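Local coordinates for xylose isomerase domain protein (Alicyclobacillus acidocaldarius subsp. acidocaldarius, PDB 3U0H) that is probably an isomerase of the xylose isomerase-like TIM-barrel family, with no established substrate, at residues Glu5-Pro10 and Tyr30-Pro36; Val62-Leu68 and Leu96-Thr102. One frame throughout, in Å; residues are numbered along the deposited sequence.

Interaction 1 (Glu5-Pro10 and Tyr30-Pro36). With EDO (1,2-ethanediol), chain F.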
ATOM      1  N   GLU A   5      20.728 -19.817 -19.232  1.00 34.46           N
ATOM      2  CA  GLU A   5      22.085 -19.720 -19.736  1.00 33.93           C
ATOM      3  C   GLU A   5      23.164 -19.668 -18.707  1.00 29.68           C
ATOM      4  O   GLU A   5      22.947 -19.214 -17.605  1.00 28.20           O
ATOM      5  CB  GLU A   5      22.259 -18.456 -20.506  1.00 40.00           C
ATOM      6  CG  GLU A   5      21.760 -18.574 -21.902  1.00 49.48           C
ATOM      7  CD  GLU A   5      22.229 -17.391 -22.672  1.00 55.43           C
ATOM      8  OE1 GLU A   5      23.442 -17.411 -23.011  1.00 53.58           O
ATOM      9  OE2 GLU A   5      21.406 -16.453 -22.855  1.00 55.82           O
ATOM     10  N   PRO A   6      24.376 -20.066 -19.105  1.00 27.49           N
ATOM     11  CA  PRO A   6      25.490 -20.064 -18.195  1.00 25.53           C
ATOM     12  C   PRO A   6      25.917 -18.641 -17.983  1.00 26.69           C
ATOM     13  O   PRO A   6      25.809 -17.832 -18.900  1.00 27.92           O
ATOM     14  CB  PRO A   6      26.553 -20.856 -18.934  1.00 27.03           C
ATOM     15  CG  PRO A   6      25.797 -21.657 -19.933  1.00 27.39           C
ATOM     16  CD  PRO A   6      24.701 -20.746 -20.366  1.00 26.66           C
ATOM     17  N   CYS A   7      26.370 -18.345 -16.777  1.00 26.17           N
ATOM     18  CA  CYS A   7      26.750 -17.005 -16.376  1.00 26.23           C
ATOM     19  C   CYS A   7      28.079 -17.126 -15.651  1.00 25.43           C
ATOM     20  O   CYS A   7      28.270 -17.995 -14.811  1.00 27.85           O
ATOM     21  CB  CYS A   7      25.696 -16.393 -15.444  1.00 24.76           C
ATOM     22  SG  CYS A   7      26.204 -14.741 -14.790  1.00 25.17           S
ATOM     23  N   LEU A   8      29.013 -16.257 -15.963  1.00 28.69           N
ATOM     24  CA  LEU A   8      30.327 -16.319 -15.322  1.00 27.21           C
ATOM     25  C   LEU A   8      30.267 -15.621 -13.958  1.00 26.43           C
ATOM     26  O   LEU A   8      29.578 -14.615 -13.767  1.00 27.05           O
ATOM     27  CB  LEU A   8      31.369 -15.690 -16.218  1.00 26.91           C
ATOM     28  CG  LEU A   8      32.819 -15.884 -15.767  1.00 29.69           C
ATOM     29  CD1 LEU A   8      33.288 -17.332 -15.938  1.00 29.89           C
ATOM     30  CD2 LEU A   8      33.706 -14.918 -16.531  1.00 27.48           C
ATOM     31  N   HIS A   9      30.953 -16.213 -13.002  1.00 26.50           N
ATOM     32  CA  HIS A   9      31.056 -15.666 -11.672  1.00 26.69           C
ATOM     33  C   HIS A   9      32.518 -15.458 -11.229  1.00 26.17           C
ATOM     34  O   HIS A   9      33.363 -16.300 -11.478  1.00 26.43           O
ATOM     35  CB  HIS A   9      30.414 -16.634 -10.730  1.00 25.67           C
ATOM     36  CG  HIS A   9      30.140 -16.047  -9.416  1.00 26.78           C
ATOM     37  ND1 HIS A   9      31.016 -16.114  -8.418  1.00 26.80           N
ATOM     38  CD2 HIS A   9      29.048 -15.336  -8.947  1.00 27.41           C
ATOM     39  CE1 HIS A   9      30.499 -15.452  -7.334  1.00 27.19           C
ATOM     40  NE2 HIS A   9      29.304 -14.989  -7.661  1.00 26.37           N
ATOM     41  N   PRO A  10      32.816 -14.366 -10.516  1.00 26.76           N
ATOM     42  CA  PRO A  10      34.189 -13.997 -10.131  1.00 25.84           C
ATOM     43  C   PRO A  10      35.040 -15.083  -9.440  1.00 27.41           C
ATOM     44  O   PRO A  10      36.267 -15.188  -9.696  1.00 25.76           O
ATOM     45  CB  PRO A  10      33.962 -12.863  -9.137  1.00 26.74           C
ATOM     46  CG  PRO A  10      32.658 -12.269  -9.536  1.00 27.85           C
ATOM     47  CD  PRO A  10      31.821 -13.433  -9.939  1.00 26.70           C
ATOM     48  N   TYR A  30      31.010 -16.547 -22.884  1.00 23.96           N
ATOM     49  CA  TYR A  30      29.813 -16.170 -22.113  1.00 23.54           C
ATOM     50  C   TYR A  30      29.190 -14.881 -22.649  1.00 27.90           C
ATOM     51  O   TYR A  30      29.871 -14.062 -23.291  1.00 31.40           O
ATOM     52  CB  TYR A  30      30.132 -15.915 -20.658  1.00 21.08           C
ATOM     53  CG  TYR A  30      30.512 -17.099 -19.838  1.00 19.81           C
ATOM     54  CD1 TYR A  30      31.800 -17.568 -19.837  1.00 20.43           C
ATOM     55  CD2 TYR A  30      29.627 -17.695 -19.002  1.00 20.61           C
ATOM     56  CE1 TYR A  30      32.178 -18.642 -19.069  1.00 20.40           C
ATOM     57  CE2 TYR A  30      30.005 -18.771 -18.206  1.00 21.03           C
ATOM     58  CZ  TYR A  30      31.295 -19.243 -18.248  1.00 20.01           C
ATOM     59  OH  TYR A  30      31.717 -20.332 -17.483  1.00 19.90           O
ATOM     60  N   ARG A  31      27.897 -14.706 -22.370  1.00 31.63           N
ATOM     61  CA  ARG A  31      27.162 -13.442 -22.607  1.00 34.35           C
ATOM     62  C   ARG A  31      26.762 -12.831 -21.236  1.00 30.43           C
ATOM     63  O   ARG A  31      26.956 -11.649 -20.977  1.00 28.86           O
ATOM     64  CB  ARG A  31      25.945 -13.740 -23.503  1.00 37.70           C
ATOM     65  CG  ARG A  31      24.861 -12.678 -23.586  1.00 42.36           C
ATOM     66  CD  ARG A  31      23.639 -13.214 -24.359  1.00 50.60           C
ATOM     67  NE  ARG A  31      22.392 -12.530 -23.982  1.00 57.40           N
ATOM     68  CZ  ARG A  31      21.159 -12.883 -24.354  1.00 62.32           C
ATOM     69  NH1 ARG A  31      20.956 -13.947 -25.131  1.00 68.41           N
ATOM     70  NH2 ARG A  31      20.119 -12.154 -23.944  1.00 62.49           N
ATOM     71  N   TYR A  32      26.226 -13.648 -20.346  1.00 28.54           N
ATOM     72  CA  TYR A  32      25.896 -13.190 -18.994  1.00 30.13           C
ATOM     73  C   TYR A  32      27.131 -13.179 -18.058  1.00 30.82           C
ATOM     74  O   TYR A  32      27.839 -14.205 -17.929  1.00 29.38           O
ATOM     75  CB  TYR A  32      24.838 -14.079 -18.362  1.00 31.23           C
ATOM     76  CG  TYR A  32      23.411 -13.720 -18.723  1.00 32.45           C
ATOM     77  CD1 TYR A  32      22.822 -12.526 -18.298  1.00 32.23           C
ATOM     78  CD2 TYR A  32      22.643 -14.597 -19.477  1.00 37.69           C
ATOM     79  CE1 TYR A  32      21.500 -12.235 -18.628  1.00 34.38           C
ATOM     80  CE2 TYR A  32      21.315 -14.320 -19.819  1.00 38.40           C
ATOM     81  CZ  TYR A  32      20.739 -13.153 -19.401  1.00 37.03           C
ATOM     82  OH  TYR A  32      19.425 -12.935 -19.783  1.00 41.70           O
ATOM     83  N   VAL A  33      27.376 -12.032 -17.410  1.00 28.13           N
ATOM     84  CA  VAL A  33      28.385 -11.933 -16.350  1.00 25.56           C
ATOM     85  C   VAL A  33      27.804 -11.392 -15.041  1.00 24.86           C
ATOM     86  O   VAL A  33      27.026 -10.440 -15.032  1.00 20.39           O
ATOM     87  CB  VAL A  33      29.601 -11.111 -16.752  1.00 25.20           C
ATOM     88  CG1 VAL A  33      30.404 -11.892 -17.768  1.00 26.20           C
ATOM     89  CG2 VAL A  33      29.199  -9.735 -17.248  1.00 22.09           C
ATOM     90  N   ASP A  34      28.154 -12.091 -13.966  1.00 25.51           N
ATOM     91  CA  ASP A  34      27.957 -11.647 -12.612  1.00 25.53           C
ATOM     92  C   ASP A  34      29.218 -10.831 -12.234  1.00 25.60           C
ATOM     93  O   ASP A  34      30.374 -11.293 -12.356  1.00 25.66           O
ATOM     94  CB  ASP A  34      27.770 -12.860 -11.696  1.00 27.51           C
ATOM     95  CG  ASP A  34      27.295 -12.468 -10.295  1.00 30.18           C
ATOM     96  OD1 ASP A  34      27.783 -11.466  -9.768  1.00 35.62           O
ATOM     97  OD2 ASP A  34      26.433 -13.140  -9.720  1.00 30.93           O
ATOM     98  N   VAL A  35      28.984  -9.588 -11.876  1.00 23.28           N
ATOM     99  CA  VAL A  35      30.021  -8.670 -11.438  1.00 23.27           C
ATOM    100  C   VAL A  35      29.490  -8.002 -10.183  1.00 22.52           C
ATOM    101  O   VAL A  35      28.423  -7.435 -10.216  1.00 21.71           O
ATOM    102  CB  VAL A  35      30.305  -7.599 -12.483  1.00 22.12           C
ATOM    103  CG1 VAL A  35      31.388  -6.627 -11.974  1.00 22.99           C
ATOM    104  CG2 VAL A  35      30.736  -8.249 -13.808  1.00 23.65           C
ATOM    105  N   PRO A  36      30.234  -8.083  -9.058  1.00 23.90           N
ATOM    106  CA  PRO A  36      29.840  -7.318  -7.884  1.00 24.22           C
ATOM    107  C   PRO A  36      29.804  -5.776  -8.136  1.00 24.22           C
ATOM    108  O   PRO A  36      30.608  -5.212  -8.922  1.00 22.35           O
ATOM    109  CB  PRO A  36      30.898  -7.709  -6.826  1.00 26.30           C
ATOM    110  CG  PRO A  36      31.616  -8.914  -7.327  1.00 25.75           C
ATOM    111  CD  PRO A  36      31.346  -9.028  -8.800  1.00 25.71           C
TER
HETATM  112  C1  EDO F 282      27.615 -10.644  -6.478  1.00 58.20           C
HETATM  113  O1  EDO F 282      28.711 -11.257  -7.227  1.00 58.57           O
HETATM  114  C2  EDO F 282      26.468 -10.133  -7.371  1.00 57.52           C
HETATM  115  O2  EDO F 282      25.704 -11.186  -8.020  1.00 52.05           O
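Leu8 is held by both of its backbone polar atoms: its N donates to Tyr32 O (3.1 Å), and its O accepts from Asp34 N (2.9 Å), nearly along the C=O axis. Bonding to the residues before and after its partner Val33 is the signature of parallel strands.

On the apolar side, Leu8 CB sits over the centre of the Tyr30 ring, 3.8 Å from the centroid, a CH-pi contact, while Leu8 CD1 reaches Tyr30 CE1 at 3.6 Å. Tyr30 suits this place because its flat face takes the leucine while OH bonds Ala265 O. On the other face, Cys7 CB meets Tyr32 CB at 3.8 Å, a small side chain fitting the barrel interior.

Polar groups meet at the two ends. Glu5 OE2 lies over a face of the Arg31 guanidinium, 3.4 Å from NH1, a salt bridge of charges alone. Asp34, its CG anti to the backbone N (chi1 -169°), brings its carboxylate alongside His9, whose CD2 edge is 3.5 Å from Asp34 OD2. OD2 is hydrogen-bonded to Tyr203 OH, and His9 ND1 to Thr11 OG1; an ethanediol O1 donates to Asp34 OD1 (2.7 Å).

Strands 5-8 and 32-33 with helix 18-27 form the first beta-alpha-beta unit of the TIM barrel, and the diol lies beyond the C-terminal ends of the two strands, where TIM barrels carry their active sites.

Interaction 2 (Val62-Leu68 and Leu96-Thr102)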
ATOM      1  N   VAL A  62      26.050  -9.067 -20.886  1.00 23.03           N
ATOM      2  CA  VAL A  62      24.916  -8.641 -20.102  1.00 23.38           C
ATOM      3  C   VAL A  62      25.123  -8.855 -18.594  1.00 22.86           C
ATOM      4  O   VAL A  62      25.420  -9.973 -18.140  1.00 21.51           O
ATOM      5  CB  VAL A  62      23.645  -9.406 -20.505  1.00 24.60           C
ATOM      6  CG1 VAL A  62      22.509  -9.072 -19.526  1.00 23.51           C
ATOM      7  CG2 VAL A  62      23.211  -9.079 -21.950  1.00 23.59           C
ATOM      8  N   LEU A  63      24.971  -7.779 -17.815  1.00 24.08           N
ATOM      9  CA  LEU A  63      25.136  -7.863 -16.346  1.00 23.90           C
ATOM     10  C   LEU A  63      24.003  -8.702 -15.834  1.00 23.03           C
ATOM     11  O   LEU A  63      22.874  -8.367 -16.036  1.00 28.72           O
ATOM     12  CB  LEU A  63      25.138  -6.486 -15.649  1.00 23.07           C
ATOM     13  CG  LEU A  63      25.248  -6.427 -14.106  1.00 22.88           C
ATOM     14  CD1 LEU A  63      26.669  -6.839 -13.700  1.00 22.92           C
ATOM     15  CD2 LEU A  63      24.894  -5.070 -13.485  1.00 20.33           C
ATOM     16  N   ALA A  64      24.322  -9.781 -15.141  1.00 24.42           N
ATOM     17  CA  ALA A  64      23.335 -10.749 -14.684  1.00 24.74           C
ATOM     18  C   ALA A  64      22.459 -10.270 -13.488  1.00 25.07           C
ATOM     19  O   ALA A  64      21.318 -10.699 -13.341  1.00 27.53           O
ATOM     20  CB  ALA A  64      24.080 -12.036 -14.283  1.00 21.15           C
ATOM     21  N   ASN A  65      23.036  -9.485 -12.576  1.00 24.16           N
ATOM     22  CA  ASN A  65      22.421  -9.256 -11.258  1.00 22.93           C
ATOM     23  C   ASN A  65      23.109  -8.117 -10.514  1.00 23.37           C
ATOM     24  O   ASN A  65      24.264  -7.754 -10.803  1.00 20.81           O
ATOM     25  CB  ASN A  65      22.576 -10.543 -10.449  1.00 24.69           C
ATOM     26  CG  ASN A  65      21.955 -10.497  -9.057  1.00 25.04           C
ATOM     27  OD1 ASN A  65      20.760 -10.169  -8.867  1.00 25.42           O
ATOM     28  ND2 ASN A  65      22.772 -10.875  -8.064  1.00 24.81           N
ATOM     29  N   LEU A  66      22.392  -7.538  -9.546  1.00 21.95           N
ATOM     30  CA  LEU A  66      22.982  -6.632  -8.642  1.00 20.55           C
ATOM     31  C   LEU A  66      22.886  -7.170  -7.242  1.00 22.50           C
ATOM     32  O   LEU A  66      21.793  -7.102  -6.606  1.00 23.15           O
ATOM     33  CB  LEU A  66      22.246  -5.287  -8.715  1.00 21.77           C
ATOM     34  CG  LEU A  66      22.526  -4.231  -7.630  1.00 21.71           C
ATOM     35  CD1 LEU A  66      24.053  -3.930  -7.576  1.00 20.28           C
ATOM     36  CD2 LEU A  66      21.706  -2.920  -7.815  1.00 20.91           C
ATOM     37  N   GLY A  67      24.050  -7.538  -6.693  1.00 24.15           N
ATOM     38  CA  GLY A  67      24.211  -7.790  -5.247  1.00 21.43           C
ATOM     39  C   GLY A  67      23.856  -6.554  -4.445  1.00 21.18           C
ATOM     40  O   GLY A  67      24.506  -5.521  -4.576  1.00 23.74           O
ATOM     41  N   LEU A  68      22.829  -6.629  -3.606  1.00 20.56           N
ATOM     42  CA  LEU A  68      22.307  -5.425  -2.893  1.00 19.87           C
ATOM     43  C   LEU A  68      23.395  -4.525  -2.340  1.00 20.97           C
ATOM     44  O   LEU A  68      24.106  -4.927  -1.452  1.00 24.41           O
ATOM     45  CB  LEU A  68      21.459  -5.865  -1.720  1.00 18.89           C
ATOM     46  CG  LEU A  68      20.746  -4.805  -0.889  1.00 19.67           C
ATOM     47  CD1 LEU A  68      19.860  -3.915  -1.799  1.00 17.29           C
ATOM     48  CD2 LEU A  68      19.919  -5.586   0.160  1.00 18.16           C
ATOM     49  N   LEU A  96      22.783  -2.034 -17.852  1.00 28.48           N
ATOM     50  CA  LEU A  96      23.737  -3.076 -18.174  1.00 28.13           C
ATOM     51  C   LEU A  96      23.108  -4.480 -18.264  1.00 27.47           C
ATOM     52  O   LEU A  96      23.824  -5.453 -18.575  1.00 24.99           O
ATOM     53  CB  LEU A  96      24.795  -3.110 -17.080  1.00 28.01           C
ATOM     54  CG  LEU A  96      25.626  -1.827 -16.944  1.00 28.47           C
ATOM     55  CD1 LEU A  96      26.506  -1.834 -15.685  1.00 26.89           C
ATOM     56  CD2 LEU A  96      26.479  -1.740 -18.201  1.00 28.54           C
ATOM     57  N   GLY A  97      21.809  -4.586 -17.940  1.00 26.21           N
ATOM     58  CA  GLY A  97      21.029  -5.805 -18.150  1.00 25.89           C
ATOM     59  C   GLY A  97      20.479  -6.543 -16.917  1.00 26.04           C
ATOM     60  O   GLY A  97      19.803  -7.547 -17.059  1.00 26.03           O
ATOM     61  N   ALA A  98      20.798  -6.090 -15.723  1.00 26.38           N
ATOM     62  CA  ALA A  98      20.423  -6.805 -14.501  1.00 25.28           C
ATOM     63  C   ALA A  98      18.904  -6.588 -14.329  1.00 25.39           C
ATOM     64  O   ALA A  98      18.451  -5.467 -14.573  1.00 26.63           O
ATOM     65  CB  ALA A  98      21.187  -6.189 -13.327  1.00 21.48           C
ATOM     66  N   ARG A  99      18.130  -7.605 -13.917  1.00 28.38           N
ATOM     67  CA  ARG A  99      16.669  -7.441 -13.532  1.00 32.43           C
ATOM     68  C   ARG A  99      16.339  -7.698 -12.050  1.00 29.11           C
ATOM     69  O   ARG A  99      15.183  -7.679 -11.648  1.00 30.78           O
ATOM     70  CB  ARG A  99      15.777  -8.383 -14.354  1.00 39.22           C
ATOM     71  CG  ARG A  99      15.655  -8.021 -15.829  1.00 50.34           C
ATOM     72  CD  ARG A  99      15.048  -6.620 -16.017  1.00 62.68           C
ATOM     73  NE  ARG A  99      16.088  -5.609 -16.293  1.00 71.03           N
ATOM     74  CZ  ARG A  99      16.529  -5.256 -17.508  1.00 74.16           C
ATOM     75  NH1 ARG A  99      16.016  -5.795 -18.623  1.00 75.27           N
ATOM     76  NH2 ARG A  99      17.491  -4.344 -17.611  1.00 65.17           N
ATOM     77  N   SER A 100      17.366  -7.944 -11.256  1.00 27.71           N
ATOM     78  CA  SER A 100      17.258  -8.570  -9.941  1.00 26.68           C
ATOM     79  C   SER A 100      18.275  -7.913  -9.026  1.00 25.95           C
ATOM     80  O   SER A 100      19.373  -7.558  -9.438  1.00 24.42           O
ATOM     81  CB  SER A 100      17.634 -10.038 -10.053  1.00 26.35           C
ATOM     82  OG  SER A 100      18.815 -10.235 -10.879  1.00 27.61           O
ATOM     83  N   VAL A 101      17.919  -7.825  -7.765  1.00 25.26           N
ATOM     84  CA  VAL A 101      18.797  -7.391  -6.724  1.00 25.19           C
ATOM     85  C   VAL A 101      18.714  -8.488  -5.677  1.00 25.08           C
ATOM     86  O   VAL A 101      17.605  -8.928  -5.350  1.00 29.15           O
ATOM     87  CB  VAL A 101      18.328  -6.048  -6.146  1.00 22.23           C
ATOM     88  CG1 VAL A 101      19.198  -5.644  -5.006  1.00 19.95           C
ATOM     89  CG2 VAL A 101      18.306  -5.000  -7.240  1.00 23.43           C
ATOM     90  N   THR A 102      19.845  -8.933  -5.127  1.00 25.84           N
ATOM     91  CA  THR A 102      19.844 -10.136  -4.232  1.00 24.25           C
ATOM     92  C   THR A 102      20.590  -9.906  -2.938  1.00 23.17           C
ATOM     93  O   THR A 102      21.414  -9.006  -2.818  1.00 26.03           O
ATOM     94  CB  THR A 102      20.432 -11.379  -4.939  1.00 27.01           C
ATOM     95  OG1 THR A 102      21.785 -11.093  -5.342  1.00 25.25           O
ATOM     96  CG2 THR A 102      19.580 -11.769  -6.213  1.00 24.72           C
TER
HETATM   97  O   HOH W   1      19.610 -10.203 -15.957  1.00 48.65           O
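Neighbouring parallel strands of a TIM barrel meet here, Leu66 pairing with Val101 and Gly67 with Thr102. The backbone ladder runs from Leu66 N to Ser100 O (3.0 Å), back from Thr102 N to Leu66 O (3.1 Å), and on from Leu68 N to Thr102 O (2.9 Å). Nearer the start of the segments, Leu63 N donates to Leu96 O at 2.7 Å. Between these bonds the pairing is interrupted at Ala64 and Asn65, where a water donates to both Ala64 O and Gly97 O and so bridges the backbones.

Gly97 ends helix 86-95 in a Schellman motif. Its positive phi (115°) suits glycine, and its bare CA lets Val62 CG1 come close (3.8 Å). The chain thus turns from helix into strand 100-104, completing the right-handed beta-alpha-beta crossover of the barrel.

Leu63, Leu66, Leu96 and Ala98 fill the layer against Cys93 and Phe56 of the helices. Leu63 CB meets Leu96 CB at 3.7 Å, and Leu63 CD2 rests on Ala98 CB, whose small size admits it. Leu66 CD2 and Val101 CG2 run alongside each other, 4.0 Å apart. Past the strand end, Leu68 CD1 makes an apolar contact with Val101 CG1 at 3.7 Å.

Polar groups gather on the opposite face. With chi1 at -178° the Asn65 side chain swings away from its own N and carries the amide across to Ser100 and Thr102, close to a bound ethanediol.

In the fold
From the N terminus, strand 5-8 leads through helix 18-27 to strand 32-33, and interaction 1 closes that loop. The chain then passes helices 37-47 and 49-57 before strand 62-67, and interaction 2 closes a second loop across helices 76-84 and 86-95. The two loops follow in series, neither nesting nor crossing. They meet where strands 32-33 and 62-67 lie side by side: Arg31 O and Val33 O probably accept bonds from Val62 N and Ala64 N, and Cys7 SG packs on Ala64 CB. Together they join the first four strands of the eight-stranded barrel, and Asp34 and Asn65 both approach the same ethanediol.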